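Local structure of protein mini spindles (Drosophila melanogaster, 5VJC) at residues 12-17 / 131-136; 91-96 / 135-140; 98-103 / 142-147. The protein probably binds tubulin through TOG domains built of HEAT repeats, promoting microtubule dynamics and formation of the mitotic spindle. All coordinates share one frame; numbering follows the deposited sequence.

Contact 1. Residues 12-17 / 131-136; sequences SAKNQR and ENEGSS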
loop_
_atom_site.group_PDB
_atom_site.type_symbol
_atom_site.label_atom_id
_atom_site.label_comp_id
_atom_site.label_asym_id
_atom_site.label_seq_id
_atom_site.Cartn_x
_atom_site.Cartn_y
_atom_site.Cartn_z
ATOM N N SER A 12 18.968 -1.556 -17.862
ATOM C CA SER A 12 19.329 -0.902 -16.609
ATOM C C SER A 12 18.771 0.512 -16.545
ATOM O O SER A 12 19.300 1.365 -15.834
ATOM C CB SER A 12 20.851 -0.869 -16.452
ATOM O OG SER A 12 21.415 -0.051 -17.460
ATOM N N ALA A 13 17.702 0.768 -17.296
ATOM C CA ALA A 13 17.138 2.110 -17.366
ATOM C C ALA A 13 16.559 2.590 -16.021
ATOM O O ALA A 13 16.384 3.795 -15.805
ATOM C CB ALA A 13 16.076 2.171 -18.451
ATOM N N LYS A 14 16.284 1.665 -15.113
ATOM C CA LYS A 14 15.748 2.056 -13.814
ATOM C C LYS A 14 16.730 2.972 -13.082
ATOM O O LYS A 14 16.322 3.891 -12.365
ATOM C CB LYS A 14 15.413 0.815 -12.950
ATOM C CG LYS A 14 14.711 1.159 -11.640
ATOM C CD LYS A 14 14.704 -0.031 -10.666
ATOM C CE LYS A 14 13.721 -1.125 -11.125
ATOM N NZ LYS A 14 13.783 -2.248 -10.137
ATOM N N ASN A 15 18.028 2.735 -13.274
ATOM C CA ASN A 15 19.027 3.589 -12.657
ATOM C C ASN A 15 18.828 5.054 -13.015
ATOM O O ASN A 15 18.847 5.920 -12.137
ATOM C CB ASN A 15 20.449 3.141 -13.044
ATOM C CG ASN A 15 20.810 1.815 -12.421
ATOM O OD1 ASN A 15 20.289 1.457 -11.364
ATOM N ND2 ASN A 15 21.668 1.061 -13.089
ATOM N N GLN A 16 18.596 5.332 -14.291
ATOM C CA GLN A 16 18.433 6.713 -14.715
ATOM C C GLN A 16 17.116 7.283 -14.193
ATOM O O GLN A 16 17.027 8.476 -13.889
ATOM C CB GLN A 16 18.499 6.842 -16.243
ATOM C CG GLN A 16 18.655 8.280 -16.709
ATOM C CD GLN A 16 19.885 8.952 -16.099
ATOM O OE1 GLN A 16 21.014 8.468 -16.253
ATOM N NE2 GLN A 16 19.668 10.058 -15.384
ATOM N N ARG A 17 16.102 6.433 -14.070
ATOM C CA ARG A 17 14.810 6.902 -13.579
ATOM C C ARG A 17 14.933 7.298 -12.115
ATOM O O ARG A 17 14.444 8.351 -11.708
ATOM C CB ARG A 17 13.735 5.834 -13.781
ATOM C CG ARG A 17 13.441 5.545 -15.272
ATOM C CD ARG A 17 12.148 4.748 -15.430
ATOM N NE ARG A 17 12.247 3.409 -14.854
ATOM C CZ ARG A 17 12.623 2.328 -15.534
ATOM N NH1 ARG A 17 12.985 2.433 -16.809
ATOM N NH2 ARG A 17 12.668 1.149 -14.929
ATOM N N GLU A 131 13.902 2.591 -2.266
ATOM C CA GLU A 131 13.129 3.582 -1.518
ATOM C C GLU A 131 12.017 4.210 -2.402
ATOM O O GLU A 131 10.865 4.374 -1.969
ATOM C CB GLU A 131 14.058 4.665 -0.963
ATOM C CG GLU A 131 13.338 5.800 -0.295
ATOM C CD GLU A 131 12.531 5.322 0.895
ATOM O OE1 GLU A 131 13.128 4.619 1.740
ATOM O OE2 GLU A 131 11.305 5.621 0.968
ATOM N N ASN A 132 12.357 4.494 -3.652
ATOM C CA ASN A 132 11.408 5.116 -4.579
ATOM C C ASN A 132 10.274 4.180 -4.963
ATOM O O ASN A 132 9.153 4.621 -5.118
ATOM C CB ASN A 132 12.125 5.577 -5.842
ATOM C CG ASN A 132 13.327 6.431 -5.530
ATOM O OD1 ASN A 132 14.309 5.968 -4.918
ATOM N ND2 ASN A 132 13.257 7.694 -5.930
ATOM N N GLU A 133 10.574 2.890 -5.120
ATOM C CA GLU A 133 9.528 1.934 -5.467
ATOM C C GLU A 133 8.500 1.825 -4.333
ATOM O O GLU A 133 7.298 1.972 -4.572
ATOM C CB GLU A 133 10.128 0.572 -5.810
ATOM C CG GLU A 133 10.851 0.595 -7.163
ATOM C CD GLU A 133 11.738 -0.600 -7.408
ATOM O OE1 GLU A 133 12.280 -1.176 -6.435
ATOM O OE2 GLU A 133 11.909 -0.958 -8.594
ATOM N N GLY A 134 8.966 1.590 -3.112
ATOM C CA GLY A 134 8.101 1.598 -1.937
ATOM C C GLY A 134 7.269 2.870 -1.789
ATOM O O GLY A 134 6.045 2.818 -1.620
ATOM N N SER A 135 7.933 4.022 -1.841
ATOM C CA SER A 135 7.263 5.312 -1.664
ATOM C C SER A 135 6.230 5.612 -2.740
ATOM O O SER A 135 5.219 6.239 -2.475
ATOM C CB SER A 135 8.295 6.448 -1.649
ATOM O OG SER A 135 8.887 6.516 -0.377
ATOM N N SER A 136 6.509 5.189 -3.964
ATOM C CA SER A 136 5.615 5.482 -5.080
ATOM C C SER A 136 4.363 4.630 -5.022
ATOM O O SER A 136 3.361 4.947 -5.671
ATOM C CB SER A 136 6.315 5.224 -6.404
ATOM O OG SER A 136 6.403 3.818 -6.601
#
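Lys14 brings its ammonium end up to one oxygen of the Glu133 carboxylate, OE2, and this pair alone joins 12-17 to 131-136. The backbones stay far apart, with the CA atoms of Lys14 and Glu133 10.4 Å from each other. Lys14 CG stands anti to the backbone N (chi1 -174°), and the chain then bends at chi3 (-73°) on its way to Glu133. The two side chains meet at about a right angle. Lys14 NZ donates to Glu133 OE2 at 2.7 Å, a short salt bridge. The ammonium comes to the syn side of OE2, 17° out of the carboxylate plane. Lys14 CE follows at 3.1 Å from the same Glu133 OE2. Glu133 OE1 is held separately, by Tyr127 OH and by Ala130 N just ahead of helix 131-142. Lys14 NZ also bonds to Val86 O and Tyr127 OH. Both ends of the bridge are thus gripped several times, which should fix the carboxylate's rotation. One turn on, Ser136 OG donates to Glu133 O at 2.9 Å. An interhelical salt bridge thus ties the N-terminal helix 13-22 to the start of helix 131-142 in the all-helical TOG fold.

Contact 2. Residues 91-96 / 135-140; sequences LILKWL and SSFVPH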
loop_
_atom_site.group_PDB
_atom_site.type_symbol
_atom_site.label_atom_id
_atom_site.label_comp_id
_atom_site.label_asym_id
_atom_site.label_seq_id
_atom_site.Cartn_x
_atom_site.Cartn_y
_atom_site.Cartn_z
ATOM N N LEU A 91 8.121 1.073 -13.026
ATOM C CA LEU A 91 7.134 1.511 -14.016
ATOM C C LEU A 91 5.811 0.761 -13.840
ATOM O O LEU A 91 4.733 1.343 -13.951
ATOM C CB LEU A 91 7.652 1.283 -15.448
ATOM C CG LEU A 91 8.996 1.967 -15.748
ATOM C CD1 LEU A 91 9.550 1.543 -17.127
ATOM C CD2 LEU A 91 8.764 3.461 -15.690
ATOM N N ILE A 92 5.907 -0.537 -13.600
ATOM C CA ILE A 92 4.700 -1.359 -13.461
ATOM C C ILE A 92 3.944 -1.009 -12.173
ATOM O O ILE A 92 2.708 -0.933 -12.187
ATOM C CB ILE A 92 5.023 -2.861 -13.474
ATOM C CG1 ILE A 92 5.613 -3.272 -14.833
ATOM C CG2 ILE A 92 3.778 -3.683 -13.196
ATOM C CD1 ILE A 92 4.777 -2.834 -16.012
ATOM N N LEU A 93 4.678 -0.788 -11.078
ATOM C CA LEU A 93 4.052 -0.365 -9.828
ATOM C C LEU A 93 3.350 0.976 -10.035
ATOM O O LEU A 93 2.200 1.141 -9.606
ATOM C CB LEU A 93 5.070 -0.279 -8.671
ATOM C CG LEU A 93 5.679 -1.617 -8.211
ATOM C CD1 LEU A 93 6.730 -1.417 -7.131
ATOM C CD2 LEU A 93 4.574 -2.622 -7.721
ATOM N N LYS A 94 4.025 1.918 -10.703
ATOM C CA LYS A 94 3.422 3.224 -11.003
ATOM C C LYS A 94 2.150 3.093 -11.818
ATOM O O LYS A 94 1.164 3.792 -11.553
ATOM C CB LYS A 94 4.394 4.137 -11.753
ATOM C CG LYS A 94 5.483 4.746 -10.882
ATOM C CD LYS A 94 6.488 5.565 -11.713
ATOM C CE LYS A 94 7.493 6.246 -10.789
ATOM N NZ LYS A 94 8.473 7.090 -11.541
ATOM N N TRP A 95 2.168 2.220 -12.817
ATOM C CA TRP A 95 0.991 2.067 -13.679
ATOM C C TRP A 95 -0.192 1.530 -12.854
ATOM O O TRP A 95 -1.330 1.933 -13.054
ATOM C CB TRP A 95 1.268 1.131 -14.863
ATOM C CG TRP A 95 0.048 0.933 -15.735
ATOM C CD1 TRP A 95 -0.497 1.840 -16.605
ATOM C CD2 TRP A 95 -0.790 -0.233 -15.798
ATOM N NE1 TRP A 95 -1.620 1.307 -17.204
ATOM C CE2 TRP A 95 -1.815 0.036 -16.733
ATOM C CE3 TRP A 95 -0.765 -1.485 -15.168
ATOM C CZ2 TRP A 95 -2.808 -0.889 -17.037
ATOM C CZ3 TRP A 95 -1.762 -2.407 -15.473
ATOM C CH2 TRP A 95 -2.764 -2.106 -16.397
ATOM N N LEU A 96 0.089 0.634 -11.922
ATOM C CA LEU A 96 -0.986 0.099 -11.095
ATOM C C LEU A 96 -1.516 1.170 -10.133
ATOM O O LEU A 96 -2.721 1.234 -9.909
ATOM C CB LEU A 96 -0.521 -1.162 -10.357
ATOM C CG LEU A 96 -0.317 -2.266 -11.406
ATOM C CD1 LEU A 96 0.610 -3.353 -10.918
ATOM C CD2 LEU A 96 -1.692 -2.840 -11.871
ATOM N N SER A 135 7.933 4.022 -1.841
ATOM C CA SER A 135 7.263 5.312 -1.664
ATOM C C SER A 135 6.230 5.612 -2.740
ATOM O O SER A 135 5.219 6.239 -2.475
ATOM C CB SER A 135 8.295 6.448 -1.649
ATOM O OG SER A 135 8.887 6.516 -0.377
ATOM N N SER A 136 6.509 5.189 -3.964
ATOM C CA SER A 136 5.615 5.482 -5.080
ATOM C C SER A 136 4.363 4.630 -5.022
ATOM O O SER A 136 3.361 4.947 -5.671
ATOM C CB SER A 136 6.315 5.224 -6.404
ATOM O OG SER A 136 6.403 3.818 -6.601
ATOM N N PHE A 137 4.437 3.536 -4.260
ATOM C CA PHE A 137 3.471 2.457 -4.394
ATOM C C PHE A 137 2.568 2.284 -3.175
ATOM O O PHE A 137 1.362 2.278 -3.313
ATOM C CB PHE A 137 4.202 1.139 -4.674
ATOM C CG PHE A 137 3.294 -0.059 -4.750
ATOM C CD1 PHE A 137 2.287 -0.126 -5.704
ATOM C CD2 PHE A 137 3.448 -1.124 -3.863
ATOM C CE1 PHE A 137 1.429 -1.250 -5.773
ATOM C CE2 PHE A 137 2.611 -2.251 -3.932
ATOM C CZ PHE A 137 1.608 -2.309 -4.886
ATOM N N VAL A 138 3.164 2.143 -1.999
ATOM C CA VAL A 138 2.414 1.784 -0.790
ATOM C C VAL A 138 1.281 2.747 -0.369
ATOM O O VAL A 138 0.211 2.270 -0.028
ATOM C CB VAL A 138 3.385 1.591 0.390
ATOM C CG1 VAL A 138 2.643 1.178 1.680
ATOM C CG2 VAL A 138 4.439 0.561 0.007
ATOM N N PRO A 139 1.496 4.088 -0.401
ATOM C CA PRO A 139 0.393 4.976 0.013
ATOM C C PRO A 139 -0.856 4.790 -0.842
ATOM O O PRO A 139 -1.988 4.871 -0.341
ATOM C CB PRO A 139 0.958 6.392 -0.193
ATOM C CG PRO A 139 2.406 6.228 -0.252
ATOM C CD PRO A 139 2.718 4.843 -0.714
ATOM N N HIS A 140 -0.628 4.531 -2.130
ATOM C CA HIS A 140 -1.700 4.387 -3.082
ATOM C C HIS A 140 -2.379 3.048 -2.929
ATOM O O HIS A 140 -3.608 2.953 -3.044
ATOM C CB HIS A 140 -1.173 4.572 -4.509
ATOM C CG HIS A 140 -0.481 5.878 -4.711
ATOM N ND1 HIS A 140 -1.163 7.072 -4.789
ATOM C CD2 HIS A 140 0.836 6.182 -4.801
ATOM C CE1 HIS A 140 -0.294 8.056 -4.949
ATOM N NE2 HIS A 140 0.926 7.545 -4.958
#
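Helices 89-99 and 131-142 run in the same general direction here. They come nearest at Leu93 and Phe137, whose CA atoms are 6.2 Å apart. Segment 91-96 is regular helix, with Trp95 N bonded to Leu91 O and Leu96 N to Ile92 O. Segment 135-140 is kinked: the N of Pro139, which carries no hydrogen, and the N of His140 have no bond to the turn before. His140 N makes a weak bond to Phe137 O instead. Between the helices Leu93 meets the Phe137 ring. Leu93 CD2 sits over the ring centre, 3.9 Å from the centroid and 9° off the normal, a CH-pi contact. Leu93 CB adds an approach of 4.1 Å to Phe137 CD1. The ring is placed for this by its first torsion, with CG anti to the backbone N (chi1 177°). Such side-by-side helices running the same way are consistent with the side-by-side stacking of HEAT repeats in a TOG domain. Leu115 of helix 105-124 touches both Leu93 and Phe137, and Val159 and Val163 of helix 150-166 also reach Phe137. The aromatic ring therefore joins three other helices. Beside it, Lys94 CG lies 4.5 Å from Ser136 OG, a loose contact. That hydroxyl is bonded to Glu133 O within its own helix, and Trp29 packs against both Lys94 and Ser136.

Contact 3. Residues 98-103 / 142-147; sequences LRFYDT and LLKIGD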
loop_
_atom_site.group_PDB
_atom_site.type_symbol
_atom_site.label_atom_id
_atom_site.label_comp_id
_atom_site.label_asym_id
_atom_site.label_seq_id
_atom_site.Cartn_x
_atom_site.Cartn_y
_atom_site.Cartn_z
ATOM N N LEU A 98 -1.963 4.195 -10.754
ATOM C CA LEU A 98 -2.982 4.943 -11.504
ATOM C C LEU A 98 -4.320 4.197 -11.544
ATOM O O LEU A 98 -5.370 4.794 -11.360
ATOM C CB LEU A 98 -2.507 5.232 -12.927
ATOM C CG LEU A 98 -1.248 6.079 -13.032
ATOM C CD1 LEU A 98 -0.843 6.141 -14.503
ATOM C CD2 LEU A 98 -1.467 7.499 -12.469
ATOM N N ARG A 99 -4.261 2.884 -11.752
ATOM C CA ARG A 99 -5.444 2.025 -11.757
ATOM C C ARG A 99 -6.149 1.928 -10.403
ATOM O O ARG A 99 -7.308 1.511 -10.327
ATOM C CB ARG A 99 -5.069 0.610 -12.226
ATOM C CG ARG A 99 -4.772 0.567 -13.716
ATOM C CD ARG A 99 -5.794 1.435 -14.410
ATOM N NE ARG A 99 -5.399 1.922 -15.726
ATOM C CZ ARG A 99 -4.317 2.643 -15.985
ATOM N NH1 ARG A 99 -3.458 2.943 -15.021
ATOM N NH2 ARG A 99 -4.070 3.045 -17.231
ATOM N N PHE A 100 -5.452 2.292 -9.335
ATOM C CA PHE A 100 -6.088 2.290 -8.022
ATOM C C PHE A 100 -7.108 3.421 -7.883
ATOM O O PHE A 100 -7.974 3.365 -7.016
ATOM C CB PHE A 100 -5.043 2.387 -6.916
ATOM C CG PHE A 100 -4.187 1.150 -6.778
ATOM C CD1 PHE A 100 -4.589 -0.056 -7.323
ATOM C CD2 PHE A 100 -2.971 1.206 -6.114
ATOM C CE1 PHE A 100 -3.799 -1.202 -7.195
ATOM C CE2 PHE A 100 -2.173 0.066 -5.981
ATOM C CZ PHE A 100 -2.591 -1.135 -6.523
ATOM N N TYR A 101 -7.009 4.443 -8.731
ATOM C CA TYR A 101 -7.941 5.572 -8.661
ATOM C C TYR A 101 -9.126 5.415 -9.609
ATOM O O TYR A 101 -10.110 6.147 -9.513
ATOM C CB TYR A 101 -7.205 6.876 -8.937
ATOM C CG TYR A 101 -6.266 7.219 -7.815
ATOM C CD1 TYR A 101 -4.970 6.714 -7.792
ATOM C CD2 TYR A 101 -6.686 7.999 -6.748
ATOM C CE1 TYR A 101 -4.103 7.005 -6.755
ATOM C CE2 TYR A 101 -5.830 8.292 -5.702
ATOM C CZ TYR A 101 -4.539 7.797 -5.716
ATOM O OH TYR A 101 -3.684 8.092 -4.687
ATOM N N ASP A 102 -9.037 4.450 -10.517
ATOM C CA ASP A 102 -10.172 4.128 -11.371
ATOM C C ASP A 102 -11.187 3.336 -10.563
ATOM O O ASP A 102 -10.844 2.696 -9.565
ATOM C CB ASP A 102 -9.722 3.352 -12.614
ATOM C CG ASP A 102 -8.728 4.143 -13.482
ATOM O OD1 ASP A 102 -8.544 5.364 -13.258
ATOM O OD2 ASP A 102 -8.143 3.538 -14.406
ATOM N N THR A 103 -12.444 3.389 -10.985
ATOM C CA THR A 103 -13.527 2.834 -10.180
ATOM C C THR A 103 -13.897 1.418 -10.575
ATOM O O THR A 103 -14.995 0.959 -10.256
ATOM C CB THR A 103 -14.813 3.691 -10.274
ATOM O OG1 THR A 103 -15.260 3.727 -11.633
ATOM C CG2 THR A 103 -14.564 5.115 -9.786
ATOM N N LEU A 142 -2.519 1.412 -0.100
ATOM C CA LEU A 142 -3.239 1.487 1.169
ATOM C C LEU A 142 -4.584 2.199 1.061
ATOM O O LEU A 142 -5.497 1.906 1.834
ATOM C CB LEU A 142 -2.385 2.173 2.226
ATOM C CG LEU A 142 -1.535 1.198 3.037
ATOM C CD1 LEU A 142 -0.383 1.942 3.681
ATOM C CD2 LEU A 142 -2.399 0.525 4.109
ATOM N N LEU A 143 -4.696 3.128 0.111
ATOM C CA LEU A 143 -5.956 3.811 -0.173
ATOM C C LEU A 143 -7.104 2.857 -0.423
ATOM O O LEU A 143 -8.244 3.186 -0.143
ATOM C CB LEU A 143 -5.818 4.735 -1.388
ATOM C CG LEU A 143 -5.197 6.104 -1.103
ATOM C CD1 LEU A 143 -5.259 6.943 -2.366
ATOM C CD2 LEU A 143 -5.907 6.822 0.059
ATOM N N LYS A 144 -6.801 1.684 -0.965
ATOM C CA LYS A 144 -7.837 0.713 -1.273
ATOM C C LYS A 144 -8.144 -0.252 -0.107
ATOM O O LYS A 144 -9.024 -1.102 -0.228
ATOM C CB LYS A 144 -7.445 -0.099 -2.509
ATOM C CG LYS A 144 -7.013 0.710 -3.725
ATOM C CD LYS A 144 -7.788 2.016 -3.892
ATOM C CE LYS A 144 -9.128 1.815 -4.525
ATOM N NZ LYS A 144 -9.710 3.153 -4.867
ATOM N N ILE A 145 -7.444 -0.135 1.014
ATOM C CA ILE A 145 -7.638 -1.141 2.066
ATOM C C ILE A 145 -9.031 -0.986 2.687
ATOM O O ILE A 145 -9.568 -1.923 3.284
ATOM C CB ILE A 145 -6.573 -1.082 3.173
ATOM C CG1 ILE A 145 -6.471 -2.445 3.875
ATOM C CG2 ILE A 145 -6.876 0.033 4.181
ATOM C CD1 ILE A 145 -5.379 -2.527 4.928
ATOM N N GLY A 146 -9.635 0.179 2.487
ATOM C CA GLY A 146 -10.972 0.420 2.992
ATOM C C GLY A 146 -12.039 0.338 1.918
ATOM O O GLY A 146 -13.141 0.843 2.109
ATOM N N ASP A 147 -11.721 -0.290 0.787
ATOM C CA ASP A 147 -12.679 -0.380 -0.326
ATOM C C ASP A 147 -14.020 -0.999 0.120
ATOM O O ASP A 147 -14.033 -1.853 1.005
ATOM C CB ASP A 147 -12.078 -1.210 -1.457
ATOM C CG ASP A 147 -12.767 -0.972 -2.791
ATOM O OD1 ASP A 147 -13.655 -1.772 -3.160
ATOM O OD2 ASP A 147 -12.421 0.022 -3.457
HETATM O O HOH W 1 -11.714 3.004 -6.907
#
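This is a mixed polar and apolar contact between two loops at one edge of the helical array. Residues 98-103 carry the chain out of helix 89-99. The other segment, 142-147, forms turns on the way from helix 131-142 to helix 150-166. The central bond is from Lys144 NZ to Phe100 O, 2.8 Å long. It is nearly straight at the acceptor, with a C=O...N angle of 174°. Lys144 is bent at chi2 and chi3 (-36° and -80°), and the curled chain brings its methylenes beside Phe100 as well. Lys144 CG and CD each lie 4.1 Å from Phe100 CB. Leu108 of helix 105-124 and Val156 of helix 150-166 also touch the lysine chain. A water accepts from Lys144 NZ at 2.9 Å and donates to Asp102 O, so the ammonium holds one carbonyl of the loop directly and a second through water. A methionine in its place would probably leave Phe100 O without this donor and break the water link to Asp102 O. One residue earlier, Leu143 CD1 packs on the outer end of Tyr101, 3.5 Å from Tyr101 CZ; its 3.0 Å approach to Tyr101 OH is unusually close. Tyr101 OH has its polar partner in His140 ND1. Two consecutive type I turns, Leu142 to Ile145 and Lys144 to Asp147, shape the second loop. Neighbouring short loops stacked along one edge are characteristic of TOG domains, where such an edge generally faces tubulin; these two loops probably belong to it.

From the N terminus, contact 1 closes the longest loop, bringing helix 13-22 to the start of helix 131-142 across 113 intervening residues. Contacts 2 and 3 each span 38 residues and join the course of helix 89-99 to that of helix 131-142 and the loop after it. Contact 2 begins inside the loop of contact 1 and ends on the same stretch, sharing Ser135 and Ser136. Contact 3 crosses both. Contacts 1 and 2 touch where Arg17 CZ packs on Leu91 CD1. Contacts 2 and 3 meet through Phe137 and Phe100. The centres of contacts 1 and 3 are about 22 Å apart, and the three contacts lie in order along helix 131-142 and the loop after it.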